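Local coordinates for magnesium transporter MgtE (Enterococcus faecalis, PDB 2OUX), which probably transports magnesium ions across the cell membrane as a homodimer, and is represented here by its magnesium-binding cytosolic part, at residues D99-L104 and G126-L131; D103-L108 and K115-L120; R210-H215 and A224-D229; V235-Y240 and G246-D251; E10-L15 and L32-Y37. All coordinates share one frame; numbering follows the deposited sequence.

Contact 1: D99-L104 and G126-L131. With MG (magnesium ion), chain D; MG (magnesium ion), chain F.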
# COMPACT_ATOMS: atom_id res chain seq x y z
N ASP A 99 7.10 16.04 0.98
CA ASP A 99 7.88 15.53 -0.14
C ASP A 99 7.45 16.21 -1.44
O ASP A 99 8.29 16.60 -2.25
CB ASP A 99 7.75 14.01 -0.25
CG ASP A 99 6.33 13.55 -0.50
OD1 ASP A 99 5.37 14.33 -0.32
OD2 ASP A 99 6.20 12.38 -0.87
N ASN A 100 6.14 16.37 -1.61
CA ASN A 100 5.62 17.00 -2.82
C ASN A 100 5.92 18.49 -2.85
O ASN A 100 6.16 19.05 -3.92
CB ASN A 100 4.11 16.79 -2.92
CG ASN A 100 3.74 15.32 -3.03
OD1 ASN A 100 4.42 14.54 -3.70
ND2 ASN A 100 2.64 14.94 -2.40
N ALA A 101 5.91 19.13 -1.69
CA ALA A 101 6.20 20.56 -1.64
C ALA A 101 7.65 20.80 -2.06
O ALA A 101 7.92 21.62 -2.94
CB ALA A 101 5.96 21.10 -0.23
N VAL A 102 8.58 20.08 -1.44
CA VAL A 102 9.99 20.21 -1.76
C VAL A 102 10.22 20.03 -3.26
O VAL A 102 10.97 20.78 -3.87
CB VAL A 102 10.85 19.18 -0.97
CG1 VAL A 102 12.21 19.01 -1.62
CG2 VAL A 102 11.01 19.64 0.46
N ASP A 103 9.56 19.04 -3.86
CA ASP A 103 9.73 18.81 -5.29
C ASP A 103 9.25 20.00 -6.11
O ASP A 103 9.93 20.43 -7.04
CB ASP A 103 8.98 17.54 -5.74
CG ASP A 103 9.62 16.28 -5.23
OD1 ASP A 103 10.62 16.41 -4.50
OD2 ASP A 103 9.13 15.16 -5.54
N LEU A 104 8.07 20.51 -5.79
CA LEU A 104 7.52 21.65 -6.51
C LEU A 104 8.54 22.78 -6.46
O LEU A 104 8.96 23.30 -7.49
CB LEU A 104 6.21 22.10 -5.85
CG LEU A 104 5.22 22.98 -6.64
CD1 LEU A 104 5.97 24.07 -7.38
CD2 LEU A 104 4.44 22.12 -7.62
N GLY A 126 9.17 24.91 8.30
CA GLY A 126 10.05 24.00 9.02
C GLY A 126 10.43 22.68 8.36
O GLY A 126 11.59 22.46 8.03
N GLU A 127 9.45 21.79 8.17
CA GLU A 127 9.72 20.49 7.56
C GLU A 127 10.22 20.61 6.13
O GLU A 127 11.10 19.86 5.70
CB GLU A 127 8.47 19.61 7.59
CG GLU A 127 8.09 19.06 8.96
CD GLU A 127 7.54 20.11 9.89
OE1 GLU A 127 6.74 20.96 9.43
OE2 GLU A 127 7.90 20.10 11.09
N ILE A 128 9.66 21.55 5.38
CA ILE A 128 10.06 21.76 4.00
C ILE A 128 11.55 22.13 3.95
O ILE A 128 12.29 21.71 3.04
CB ILE A 128 9.26 22.90 3.33
CG1 ILE A 128 7.79 22.50 3.13
CG2 ILE A 128 9.92 23.29 2.01
CD1 ILE A 128 7.61 21.22 2.36
N LYS A 129 12.00 22.92 4.91
CA LYS A 129 13.39 23.35 4.93
C LYS A 129 14.36 22.22 5.25
O LYS A 129 15.46 22.18 4.71
CB LYS A 129 13.59 24.53 5.90
CG LYS A 129 13.19 25.87 5.28
CD LYS A 129 13.54 27.07 6.15
CE LYS A 129 13.31 28.37 5.39
NZ LYS A 129 13.50 29.59 6.23
N GLU A 130 13.95 21.29 6.11
CA GLU A 130 14.83 20.17 6.45
C GLU A 130 15.07 19.29 5.23
O GLU A 130 16.21 19.09 4.81
CB GLU A 130 14.20 19.31 7.55
CG GLU A 130 13.86 20.04 8.83
CD GLU A 130 13.10 19.15 9.80
OE1 GLU A 130 12.05 18.61 9.40
OE2 GLU A 130 13.55 18.99 10.95
N LEU A 131 13.99 18.78 4.66
CA LEU A 131 14.08 17.87 3.52
C LEU A 131 14.68 18.43 2.24
O LEU A 131 15.05 17.67 1.35
CB LEU A 131 12.70 17.25 3.24
CG LEU A 131 12.29 16.09 4.16
CD1 LEU A 131 12.24 16.55 5.61
CD2 LEU A 131 10.92 15.57 3.74
MG MG D . 11.71 14.84 -3.33
MG MG F . 4.74 10.90 -1.20
O HOH W 1 10.83 15.65 -1.60
O HOH W 2 3.29 12.52 -0.40
O HOH W 3 10.11 13.33 -3.79
O HOH W 4 13.84 15.95 -3.32
O HOH W 5 12.68 14.23 -5.12
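The carbonyl group of Ile128 is the flat group that Val102 meets between the helices, with Val102 CG2 3.5 Å from Ile128 O; the carboxylates of Asp99 and Asp103 serve two magnesium ions instead. The two helices, 98-107 and 122-131, belong to the all-helical N domain of MgtE, related to FliG. Their short segments approach to 9.2 Å between axes, with 65° between their directions. Val102 does most of the joining. Its CG2 lies beside the backbone N, anti to the carbonyl carbon (chi1 162° for CG1), and the Val102 and Leu131 side chains cross at about a right angle, with Val102 CG2 4.0 Å from Leu131 CB. Ile128 bends its chain toward Ala101 as well, although that separation is modelled too short to be trusted.

Both carboxylates use one oxygen on a metal and the other on a water of that same metal. Asp99 OD2 binds one magnesium ion at 2.1 Å, an ion that Asp252 also coordinates, while Asp99 OD1 accepts from a water on it at 2.8 Å. Asp103 OD1 reaches the second magnesium ion at 2.2 Å, where the carbonyl of Ala141 is a further ligand. Asp103 OD2 takes a bond from a coordinated water at 2.7 Å. Another water on this ion donates to the backbone Asp99 O over 2.8 Å, tying the first turn of the segment to the metal.

Contact 2: D103-L108 and K115-L120. With MG (magnesium ion), chain D.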
# COMPACT_ATOMS: atom_id res chain seq x y z
N ASP A 103 9.56 19.04 -3.86
CA ASP A 103 9.73 18.81 -5.29
C ASP A 103 9.25 20.00 -6.11
O ASP A 103 9.93 20.43 -7.04
CB ASP A 103 8.98 17.54 -5.74
CG ASP A 103 9.62 16.28 -5.23
OD1 ASP A 103 10.62 16.41 -4.50
OD2 ASP A 103 9.13 15.16 -5.54
N LEU A 104 8.07 20.51 -5.79
CA LEU A 104 7.52 21.65 -6.51
C LEU A 104 8.54 22.78 -6.46
O LEU A 104 8.96 23.30 -7.49
CB LEU A 104 6.21 22.10 -5.85
CG LEU A 104 5.22 22.98 -6.64
CD1 LEU A 104 5.97 24.07 -7.38
CD2 LEU A 104 4.44 22.12 -7.62
N LEU A 105 8.95 23.15 -5.25
CA LEU A 105 9.92 24.21 -5.07
C LEU A 105 11.19 24.04 -5.90
O LEU A 105 11.65 24.98 -6.54
CB LEU A 105 10.26 24.35 -3.60
CG LEU A 105 9.03 24.80 -2.80
CD1 LEU A 105 9.36 24.89 -1.33
CD2 LEU A 105 8.55 26.15 -3.33
N ASN A 106 11.76 22.83 -5.89
CA ASN A 106 12.97 22.58 -6.66
C ASN A 106 12.75 22.69 -8.17
O ASN A 106 13.70 22.64 -8.94
CB ASN A 106 13.56 21.22 -6.32
CG ASN A 106 14.04 21.15 -4.89
OD1 ASN A 106 14.65 22.08 -4.40
ND2 ASN A 106 13.76 20.04 -4.22
N MSE A 107 11.49 22.84 -8.58
CA MSE A 107 11.17 22.96 -9.99
C MSE A 107 11.03 24.42 -10.40
O MSE A 107 11.38 24.79 -11.52
CB MSE A 107 9.87 22.21 -10.31
CG MSE A 107 10.05 20.71 -10.38
SE MSE A 107 11.22 20.16 -11.83
CE MSE A 107 12.94 20.33 -10.95
N LEU A 108 10.51 25.24 -9.50
CA LEU A 108 10.34 26.65 -9.79
C LEU A 108 11.72 27.29 -9.93
O LEU A 108 12.72 26.72 -9.50
CB LEU A 108 9.59 27.33 -8.64
CG LEU A 108 8.24 26.73 -8.25
CD1 LEU A 108 7.70 27.48 -7.04
CD2 LEU A 108 7.27 26.80 -9.42
N LYS A 115 10.90 33.36 -2.82
CA LYS A 115 9.77 34.25 -2.60
C LYS A 115 8.60 33.54 -1.91
O LYS A 115 8.06 34.05 -0.93
CB LYS A 115 9.33 34.88 -3.93
CG LYS A 115 8.21 34.14 -4.65
CD LYS A 115 6.90 34.92 -4.57
CE LYS A 115 6.86 36.05 -5.59
NZ LYS A 115 7.01 35.53 -6.99
N TYR A 116 8.21 32.37 -2.42
CA TYR A 116 7.10 31.63 -1.82
C TYR A 116 7.51 31.16 -0.44
O TYR A 116 6.72 31.19 0.50
CB TYR A 116 6.72 30.42 -2.67
CG TYR A 116 6.16 30.77 -4.02
CD1 TYR A 116 5.08 31.64 -4.14
CD2 TYR A 116 6.71 30.24 -5.19
CE1 TYR A 116 4.55 31.98 -5.40
CE2 TYR A 116 6.19 30.56 -6.44
CZ TYR A 116 5.12 31.44 -6.54
OH TYR A 116 4.64 31.79 -7.78
N LEU A 117 8.75 30.72 -0.33
CA LEU A 117 9.30 30.24 0.92
C LEU A 117 9.32 31.37 1.95
O LEU A 117 9.14 31.14 3.14
CB LEU A 117 10.71 29.71 0.67
CG LEU A 117 11.36 28.78 1.69
CD1 LEU A 117 10.43 27.61 2.02
CD2 LEU A 117 12.66 28.28 1.10
N SER A 118 9.54 32.59 1.48
CA SER A 118 9.57 33.74 2.36
C SER A 118 8.18 34.05 2.92
O SER A 118 8.04 34.53 4.04
CB SER A 118 10.10 34.97 1.62
OG SER A 118 9.15 35.45 0.68
N LEU A 119 7.16 33.76 2.12
CA LEU A 119 5.77 34.02 2.52
C LEU A 119 5.26 33.09 3.62
O LEU A 119 4.15 33.28 4.12
CB LEU A 119 4.86 33.90 1.29
CG LEU A 119 5.16 34.89 0.16
CD1 LEU A 119 4.39 34.53 -1.09
CD2 LEU A 119 4.81 36.29 0.62
N LEU A 120 6.07 32.11 4.01
CA LEU A 120 5.68 31.16 5.05
C LEU A 120 6.28 31.47 6.41
O LEU A 120 7.40 31.95 6.51
CB LEU A 120 6.10 29.74 4.66
CG LEU A 120 5.57 29.12 3.37
CD1 LEU A 120 6.07 27.69 3.30
CD2 LEU A 120 4.05 29.16 3.35
MG MG D . 11.71 14.84 -3.33
O HOH W 3 10.11 13.33 -3.79
O HOH W 4 13.84 15.95 -3.32
O HOH W 5 12.68 14.23 -5.12
O HOH W 1 10.83 15.65 -1.60
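Leu108 sets one methyl, CD1, against the ring of Tyr116, 3.5 Å from both Tyr116 CD2 and Tyr116 CE2. The approach is oblique, and the two side chains cross at about a right angle. Leu108 continues in an extended line to that methyl (chi2 176°), which carries CD1 out to the ring. A second, looser touch joins Leu105 CD1 to Leu117 CD1 at 4.4 Å. These pairs link the consecutive helices 98-107 and 110-118 of the N domain, joined by a short connection.

One shell out, Lys115 CG lies 3.9 Å above the plane of the Tyr116 ring, over its centre, so that aliphatic chain covers one face. Leu81 of helix 79-83 touches both Leu108 and Tyr116, and Leu93 of helix 86-93 also packs on the tyrosine. Leu105 and Leu117 are backed by helix 122-131 through Ile128 and Ala125. Leu104 O accepts from Met107 N at 2.8 Å and from Leu108 N at 3.2 Å, which holds the backbone of Leu108 against the last turn. The tyrosine hydroxyl has a weak hydrogen bond with Gln112 NE2.

Since no hydrogen bond or salt bridge joins the two segments, their cohesion is one of apolar burial: leucine methyls against an aromatic ring and each other.

Contact 3: R210-H215 and A224-D229. With MG (magnesium ion), chain C.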
# COMPACT_ATOMS: atom_id res chain seq x y z
N ARG A 210 11.37 -6.25 15.40
CA ARG A 210 12.17 -6.31 14.17
C ARG A 210 11.66 -5.36 13.08
O ARG A 210 11.29 -5.79 11.99
CB ARG A 210 12.22 -7.74 13.64
CG ARG A 210 12.95 -8.71 14.54
CD ARG A 210 12.95 -10.11 13.94
NE ARG A 210 13.72 -10.17 12.71
CZ ARG A 210 15.05 -10.16 12.65
NH1 ARG A 210 15.76 -10.11 13.77
NH2 ARG A 210 15.67 -10.22 11.48
N VAL A 211 11.63 -4.07 13.39
CA VAL A 211 11.18 -3.09 12.42
C VAL A 211 12.26 -2.83 11.38
O VAL A 211 13.42 -2.60 11.71
CB VAL A 211 10.78 -1.76 13.12
CG1 VAL A 211 11.90 -1.29 14.04
CG2 VAL A 211 10.45 -0.72 12.08
N ILE A 212 11.86 -2.91 10.12
CA ILE A 212 12.75 -2.69 8.98
C ILE A 212 12.72 -1.21 8.62
O ILE A 212 11.65 -0.60 8.54
CB ILE A 212 12.28 -3.51 7.74
CG1 ILE A 212 12.29 -5.01 8.06
CG2 ILE A 212 13.17 -3.22 6.55
CD1 ILE A 212 11.10 -5.46 8.91
N SER A 213 13.90 -0.63 8.41
CA SER A 213 14.00 0.77 8.04
C SER A 213 15.21 0.97 7.14
O SER A 213 16.01 0.05 6.97
CB SER A 213 14.15 1.65 9.29
OG SER A 213 15.36 1.37 9.98
N VAL A 214 15.32 2.17 6.58
CA VAL A 214 16.42 2.53 5.69
C VAL A 214 17.05 3.80 6.24
O VAL A 214 16.44 4.51 7.04
CB VAL A 214 15.91 2.78 4.25
CG1 VAL A 214 15.26 1.53 3.71
CG2 VAL A 214 14.91 3.94 4.24
N HIS A 215 18.28 4.08 5.80
CA HIS A 215 19.01 5.27 6.24
C HIS A 215 18.71 6.42 5.29
O HIS A 215 18.59 6.22 4.08
CB HIS A 215 20.52 4.99 6.26
CG HIS A 215 21.35 6.16 6.71
ND1 HIS A 215 21.37 6.59 8.02
CD2 HIS A 215 22.18 6.98 6.03
CE1 HIS A 215 22.17 7.64 8.12
NE2 HIS A 215 22.67 7.89 6.92
N ALA A 224 13.81 1.11 -3.00
CA ALA A 224 12.82 0.45 -3.84
C ALA A 224 12.93 -1.07 -3.68
O ALA A 224 11.91 -1.76 -3.65
CB ALA A 224 13.03 0.84 -5.28
N GLN A 225 14.16 -1.57 -3.59
CA GLN A 225 14.37 -3.01 -3.46
C GLN A 225 13.78 -3.54 -2.15
O GLN A 225 13.22 -4.64 -2.11
CB GLN A 225 15.86 -3.36 -3.54
CG GLN A 225 16.15 -4.86 -3.62
CD GLN A 225 15.47 -5.52 -4.81
OE1 GLN A 225 15.45 -4.97 -5.91
NE2 GLN A 225 14.91 -6.70 -4.59
N THR A 226 13.92 -2.75 -1.09
CA THR A 226 13.39 -3.13 0.21
C THR A 226 11.87 -3.22 0.12
O THR A 226 11.25 -4.14 0.65
CB THR A 226 13.80 -2.10 1.30
OG1 THR A 226 15.21 -2.17 1.53
CG2 THR A 226 13.07 -2.37 2.63
N ILE A 227 11.26 -2.26 -0.57
CA ILE A 227 9.81 -2.22 -0.71
C ILE A 227 9.35 -3.40 -1.53
O ILE A 227 8.28 -3.98 -1.29
CB ILE A 227 9.35 -0.90 -1.38
CG1 ILE A 227 9.52 0.28 -0.42
CG2 ILE A 227 7.88 -1.01 -1.75
CD1 ILE A 227 10.79 0.23 0.40
N ARG A 228 10.16 -3.75 -2.52
CA ARG A 228 9.89 -4.84 -3.43
C ARG A 228 9.98 -6.17 -2.68
O ARG A 228 9.10 -7.00 -2.77
CB ARG A 228 10.91 -4.79 -4.58
CG ARG A 228 10.55 -5.58 -5.82
CD ARG A 228 10.90 -4.77 -7.08
NE ARG A 228 12.16 -4.06 -6.93
CZ ARG A 228 12.65 -3.19 -7.81
NH1 ARG A 228 11.98 -2.92 -8.92
NH2 ARG A 228 13.82 -2.59 -7.57
N ASP A 229 11.04 -6.35 -1.92
CA ASP A 229 11.22 -7.59 -1.16
C ASP A 229 10.23 -7.81 -0.02
O ASP A 229 9.67 -8.89 0.11
CB ASP A 229 12.63 -7.66 -0.58
CG ASP A 229 13.69 -7.81 -1.65
OD1 ASP A 229 13.40 -8.45 -2.69
OD2 ASP A 229 14.82 -7.31 -1.44
MG MG C . 7.47 -7.67 -3.76
O HOH W 6 8.02 -9.70 -2.69
O HOH W 7 8.78 -8.26 -5.49
O HOH W 8 6.49 -6.13 -4.84
O HOH W 9 6.07 -8.98 -4.62
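Thr226 is the helix residue that meets the chain leading into strand 214-215, and it does so with both of its branches. Its methyl, CG2, is anti to the backbone N and lies 4.0 Å from Ile212 CG2, the two side chains sliding past each other in opposite directions. On the other branch OG1 sits beside the backbone N (chi1 -68°), 4.3 Å from Val214 CG1. The same hydroxyl has a weak hydrogen bond with Asp222 O, one turn earlier in the helix.

Ile212 and Val214 both set out toward the helix, though the end of the isoleucine leads away from it. Val214 is held in the sheet by backbone bonds to Pro236 and Thr238, so the contact joins the first strand and the helix of a beta-alpha-beta unit in the second CBS domain. Thr226 bears on Val214 and on Ile212 in the loop before it, while Ile227 packs on Val235 and on helix 250-262.

Beyond the threonine, the same helix carries a metal ligand: Arg228 O binds a magnesium ion at 2.0 Å, together with Asp231 and four waters. The Arg228 side chain makes a salt bridge to Asp258 of the second subunit.

The contact is a small patch near the surface, and the one polar side-chain atom in it, Thr226 OG1, turns to its own helix for a weak bond; no hydrogen bond joins the two segments, which meet through van der Waals contact alone.

Contact 4: V235-Y240 and G246-D251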
# COMPACT_ATOMS: atom_id res chain seq x y z
N VAL A 235 7.99 2.55 4.31
CA VAL A 235 9.17 2.15 5.06
C VAL A 235 9.77 3.35 5.76
O VAL A 235 9.96 4.41 5.16
CB VAL A 235 10.22 1.46 4.14
CG1 VAL A 235 10.82 2.45 3.14
CG2 VAL A 235 11.31 0.81 5.00
N PRO A 236 10.07 3.21 7.06
CA PRO A 236 10.65 4.31 7.84
C PRO A 236 12.08 4.66 7.49
O PRO A 236 12.85 3.82 7.02
CB PRO A 236 10.48 3.84 9.29
CG PRO A 236 10.57 2.37 9.18
CD PRO A 236 9.78 2.05 7.92
N VAL A 237 12.43 5.93 7.70
CA VAL A 237 13.75 6.45 7.40
C VAL A 237 14.37 7.04 8.66
O VAL A 237 13.72 7.76 9.41
CB VAL A 237 13.66 7.56 6.32
CG1 VAL A 237 15.06 8.02 5.93
CG2 VAL A 237 12.92 7.04 5.11
N THR A 238 15.65 6.75 8.89
CA THR A 238 16.33 7.25 10.08
C THR A 238 17.74 7.75 9.76
O THR A 238 18.21 7.62 8.63
CB THR A 238 16.49 6.14 11.14
OG1 THR A 238 17.50 5.21 10.71
CG2 THR A 238 15.18 5.38 11.32
N ASP A 239 18.39 8.33 10.76
CA ASP A 239 19.77 8.77 10.60
C ASP A 239 20.61 7.64 11.21
O ASP A 239 20.06 6.62 11.63
CB ASP A 239 20.03 10.08 11.36
CG ASP A 239 19.60 10.01 12.81
OD1 ASP A 239 19.59 8.90 13.39
OD2 ASP A 239 19.29 11.07 13.37
N TYR A 240 21.93 7.80 11.25
CA TYR A 240 22.76 6.75 11.81
C TYR A 240 22.43 6.47 13.28
O TYR A 240 22.73 5.40 13.79
CB TYR A 240 24.24 7.11 11.68
CG TYR A 240 24.73 7.13 10.24
CD1 TYR A 240 24.67 5.98 9.46
CD2 TYR A 240 25.24 8.29 9.68
CE1 TYR A 240 25.11 5.98 8.13
CE2 TYR A 240 25.69 8.31 8.35
CZ TYR A 240 25.62 7.16 7.59
OH TYR A 240 26.05 7.18 6.28
N GLY A 246 11.38 10.08 8.61
CA GLY A 246 10.25 10.08 7.70
C GLY A 246 9.94 8.71 7.15
O GLY A 246 10.45 7.69 7.63
N ILE A 247 9.09 8.68 6.13
CA ILE A 247 8.71 7.44 5.49
C ILE A 247 8.70 7.61 3.99
O ILE A 247 8.48 8.71 3.48
CB ILE A 247 7.30 6.99 5.90
CG1 ILE A 247 6.31 8.14 5.68
CG2 ILE A 247 7.30 6.49 7.35
CD1 ILE A 247 4.86 7.74 5.80
N VAL A 248 8.94 6.51 3.29
CA VAL A 248 8.92 6.48 1.84
C VAL A 248 7.78 5.53 1.52
O VAL A 248 7.77 4.39 1.97
CB VAL A 248 10.25 5.94 1.28
CG1 VAL A 248 10.13 5.65 -0.17
CG2 VAL A 248 11.35 6.95 1.51
N THR A 249 6.81 6.01 0.73
CA THR A 249 5.64 5.23 0.38
C THR A 249 5.72 4.50 -0.95
O THR A 249 6.41 4.95 -1.86
CB THR A 249 4.40 6.14 0.40
OG1 THR A 249 4.60 7.25 -0.49
CG2 THR A 249 4.18 6.68 1.80
N VAL A 250 5.00 3.39 -1.06
CA VAL A 250 5.05 2.59 -2.28
C VAL A 250 4.64 3.33 -3.55
O VAL A 250 5.13 3.02 -4.63
CB VAL A 250 4.18 1.31 -2.15
CG1 VAL A 250 2.69 1.65 -2.13
CG2 VAL A 250 4.49 0.37 -3.30
N ASP A 251 3.73 4.29 -3.44
CA ASP A 251 3.30 5.01 -4.63
C ASP A 251 4.44 5.83 -5.24
O ASP A 251 4.53 5.94 -6.46
CB ASP A 251 2.11 5.93 -4.32
CG ASP A 251 2.40 6.89 -3.21
OD1 ASP A 251 2.21 8.11 -3.44
OD2 ASP A 251 2.80 6.44 -2.11
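Val237 and Val248 each place CG2 beside their own backbone N, anti to the carbonyl carbon (chi1 of CG1 -175° and 168°), and these two methyls meet at 3.9 Å. Val235 instead holds CG1 between its N and carbonyl carbon (chi1 67°), 4.0 Å from Val248 CB. Strands 234-238 and 244-249 form an antiparallel beta hairpin in the second CBS domain. Val235 N donates to Val248 O at 3.0 Å, and Val248 N to Val235 O at the same distance. Val237 N reaches Gly246 O at 2.7 Å, with the return bond from Gly246 weak. Pro236 and Ile247 form the non-hydrogen-bonded pair between them, their CA atoms 4.4 Å apart. Their face borders the magnesium site of Tyr177 and Ala234, whereas Val235 and Val248 meet helix 220-230, and Val237 and Val248 touch Met143.

Within the hairpin, the missing amide hydrogen of Pro236 breaks no cross-strand bond, because Val235 and Val237 have their amides bonded across the pair.

Contact 5: E10-L15 and L32-Y37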
# COMPACT_ATOMS: atom_id res chain seq x y z
N GLU A 10 -18.06 12.84 -19.64
CA GLU A 10 -19.36 13.30 -19.16
C GLU A 10 -19.25 14.14 -17.89
O GLU A 10 -19.70 15.28 -17.85
CB GLU A 10 -20.27 12.09 -18.89
CG GLU A 10 -21.59 12.44 -18.22
CD GLU A 10 -22.42 11.21 -17.90
OE1 GLU A 10 -21.89 10.28 -17.26
OE2 GLU A 10 -23.60 11.17 -18.29
N GLN A 11 -18.64 13.57 -16.85
CA GLN A 11 -18.48 14.26 -15.58
C GLN A 11 -17.77 15.61 -15.72
O GLN A 11 -18.24 16.62 -15.19
CB GLN A 11 -17.72 13.38 -14.59
CG GLN A 11 -18.59 12.78 -13.49
CD GLN A 11 -19.05 13.82 -12.49
OE1 GLN A 11 -18.25 14.35 -11.72
NE2 GLN A 11 -20.34 14.13 -12.51
N PHE A 12 -16.65 15.63 -16.44
CA PHE A 12 -15.90 16.86 -16.64
C PHE A 12 -16.75 17.94 -17.30
O PHE A 12 -16.68 19.10 -16.93
CB PHE A 12 -14.65 16.58 -17.48
CG PHE A 12 -13.50 15.97 -16.71
CD1 PHE A 12 -13.67 15.55 -15.39
CD2 PHE A 12 -12.26 15.81 -17.30
CE1 PHE A 12 -12.61 14.99 -14.67
CE2 PHE A 12 -11.19 15.25 -16.59
CZ PHE A 12 -11.37 14.84 -15.28
N ALA A 13 -17.57 17.53 -18.27
CA ALA A 13 -18.44 18.46 -18.99
C ALA A 13 -19.43 19.15 -18.05
O ALA A 13 -19.63 20.36 -18.14
CB ALA A 13 -19.20 17.71 -20.09
N LEU A 14 -20.04 18.38 -17.16
CA LEU A 14 -20.98 18.93 -16.19
C LEU A 14 -20.20 19.88 -15.29
O LEU A 14 -20.65 20.98 -14.98
CB LEU A 14 -21.60 17.81 -15.35
CG LEU A 14 -22.86 17.08 -15.83
CD1 LEU A 14 -22.67 16.47 -17.21
CD2 LEU A 14 -23.20 16.01 -14.81
N LEU A 15 -19.03 19.42 -14.86
CA LEU A 15 -18.16 20.21 -13.99
C LEU A 15 -17.81 21.55 -14.61
O LEU A 15 -17.89 22.58 -13.95
CB LEU A 15 -16.87 19.44 -13.70
CG LEU A 15 -16.49 19.10 -12.26
CD1 LEU A 15 -15.08 18.53 -12.27
CD2 LEU A 15 -16.54 20.34 -11.38
N LEU A 32 -15.06 17.83 -5.57
CA LEU A 32 -14.60 17.13 -4.38
C LEU A 32 -15.06 15.68 -4.32
O LEU A 32 -14.64 14.94 -3.45
CB LEU A 32 -15.06 17.90 -3.13
CG LEU A 32 -14.07 18.81 -2.38
CD1 LEU A 32 -12.94 19.28 -3.29
CD2 LEU A 32 -14.82 20.02 -1.81
N ALA A 33 -15.92 15.26 -5.24
CA ALA A 33 -16.37 13.87 -5.27
C ALA A 33 -15.40 13.06 -6.14
O ALA A 33 -15.39 11.83 -6.11
CB ALA A 33 -17.79 13.79 -5.86
N LEU A 34 -14.59 13.77 -6.91
CA LEU A 34 -13.60 13.13 -7.77
C LEU A 34 -12.35 12.80 -6.96
O LEU A 34 -12.01 13.50 -6.01
CB LEU A 34 -13.19 14.08 -8.91
CG LEU A 34 -14.17 14.57 -9.97
CD1 LEU A 34 -13.52 15.68 -10.77
CD2 LEU A 34 -14.56 13.42 -10.89
N HIS A 35 -11.67 11.72 -7.35
CA HIS A 35 -10.42 11.30 -6.72
C HIS A 35 -9.41 12.40 -7.10
O HIS A 35 -9.51 12.97 -8.18
CB HIS A 35 -9.99 9.95 -7.32
CG HIS A 35 -8.64 9.49 -6.87
ND1 HIS A 35 -8.46 8.46 -5.97
CD2 HIS A 35 -7.40 9.91 -7.22
CE1 HIS A 35 -7.17 8.27 -5.78
NE2 HIS A 35 -6.50 9.13 -6.53
N ILE A 36 -8.45 12.69 -6.23
CA ILE A 36 -7.48 13.75 -6.52
C ILE A 36 -6.77 13.65 -7.87
O ILE A 36 -6.38 14.67 -8.42
CB ILE A 36 -6.42 13.87 -5.41
CG1 ILE A 36 -5.79 12.50 -5.13
CG2 ILE A 36 -7.03 14.50 -4.17
CD1 ILE A 36 -4.56 12.58 -4.25
N TYR A 37 -6.61 12.45 -8.41
CA TYR A 37 -5.97 12.30 -9.72
C TYR A 37 -6.90 12.80 -10.82
O TYR A 37 -6.45 13.37 -11.81
CB TYR A 37 -5.60 10.85 -10.02
CG TYR A 37 -5.28 10.63 -11.48
CD1 TYR A 37 -4.06 11.05 -12.03
CD2 TYR A 37 -6.21 10.03 -12.33
CE1 TYR A 37 -3.78 10.87 -13.40
CE2 TYR A 37 -5.94 9.85 -13.69
CZ TYR A 37 -4.73 10.28 -14.22
OH TYR A 37 -4.48 10.08 -15.55
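Leu34 is the residue through which segment 32-37 meets helix 8-20, and its two methyls part company there. CD1 reaches toward Leu15, tip to tip, with Leu34 CD1 3.6 Å from Leu15 CD1. That methyl also touches Phe12, where Leu34 CD1 stands 4.1 Å from Phe12 CE1 on an oblique line to the ring. CD2 is the branch beside Gln11: the glutamine chain bends at chi2 (-71°) and slides past the leucine in the opposite direction, leaving Gln11 OE1 3.9 Å from Leu34 CD2. An extended chi2 (169°) lets Leu34 span the gap. The surroundings continue the apolar patch, for Phe27, Leu30 and Phe31 of helix 24-31 pack on Leu15, and Phe12 meets the ring of Phe42 edge-to-face.

The helices here begin the chain's all-helical N-terminal part, with helix 24-31 lying between helix 8-20 and helix 36-43 in sequence. Leu34 sits just before the last of these, its carbonyl hydrogen-bonded to Gln39 NE2 of that helix. His35 follows at the N-cap position, its amide making a weak bond to Glu38 OE1. Tyr37 comes last, its CA in plane at the edge of the His35 ring. The rings of His35 and Tyr37 both meet Tyr230 of the second subunit, the histidine edge-to-face and the tyrosine with the planes at about 60°.

Along the chain contact 5 comes first, then the overlapping contacts 1 and 2, then contacts 3 and 4. Contacts 1 and 2 share helix 98-107 and the residues Asp103 and Leu104, their centres 9 Å apart, and Ile128 of one packs on Leu105 of the other. Contacts 3 and 4 lie 8 Å apart between centres in the second CBS domain, where strands 214-215 and 234-238 are neighbours in one sheet. Contact 1 comes within about 5 Å of contact 4 between nearest atoms, and the magnesium ion bound by Asp99 and Asp252 bridges the N domain to that CBS domain. Contact 5, about 29 Å from contact 1 between centres, faces the second subunit, as do contacts 3 and 4.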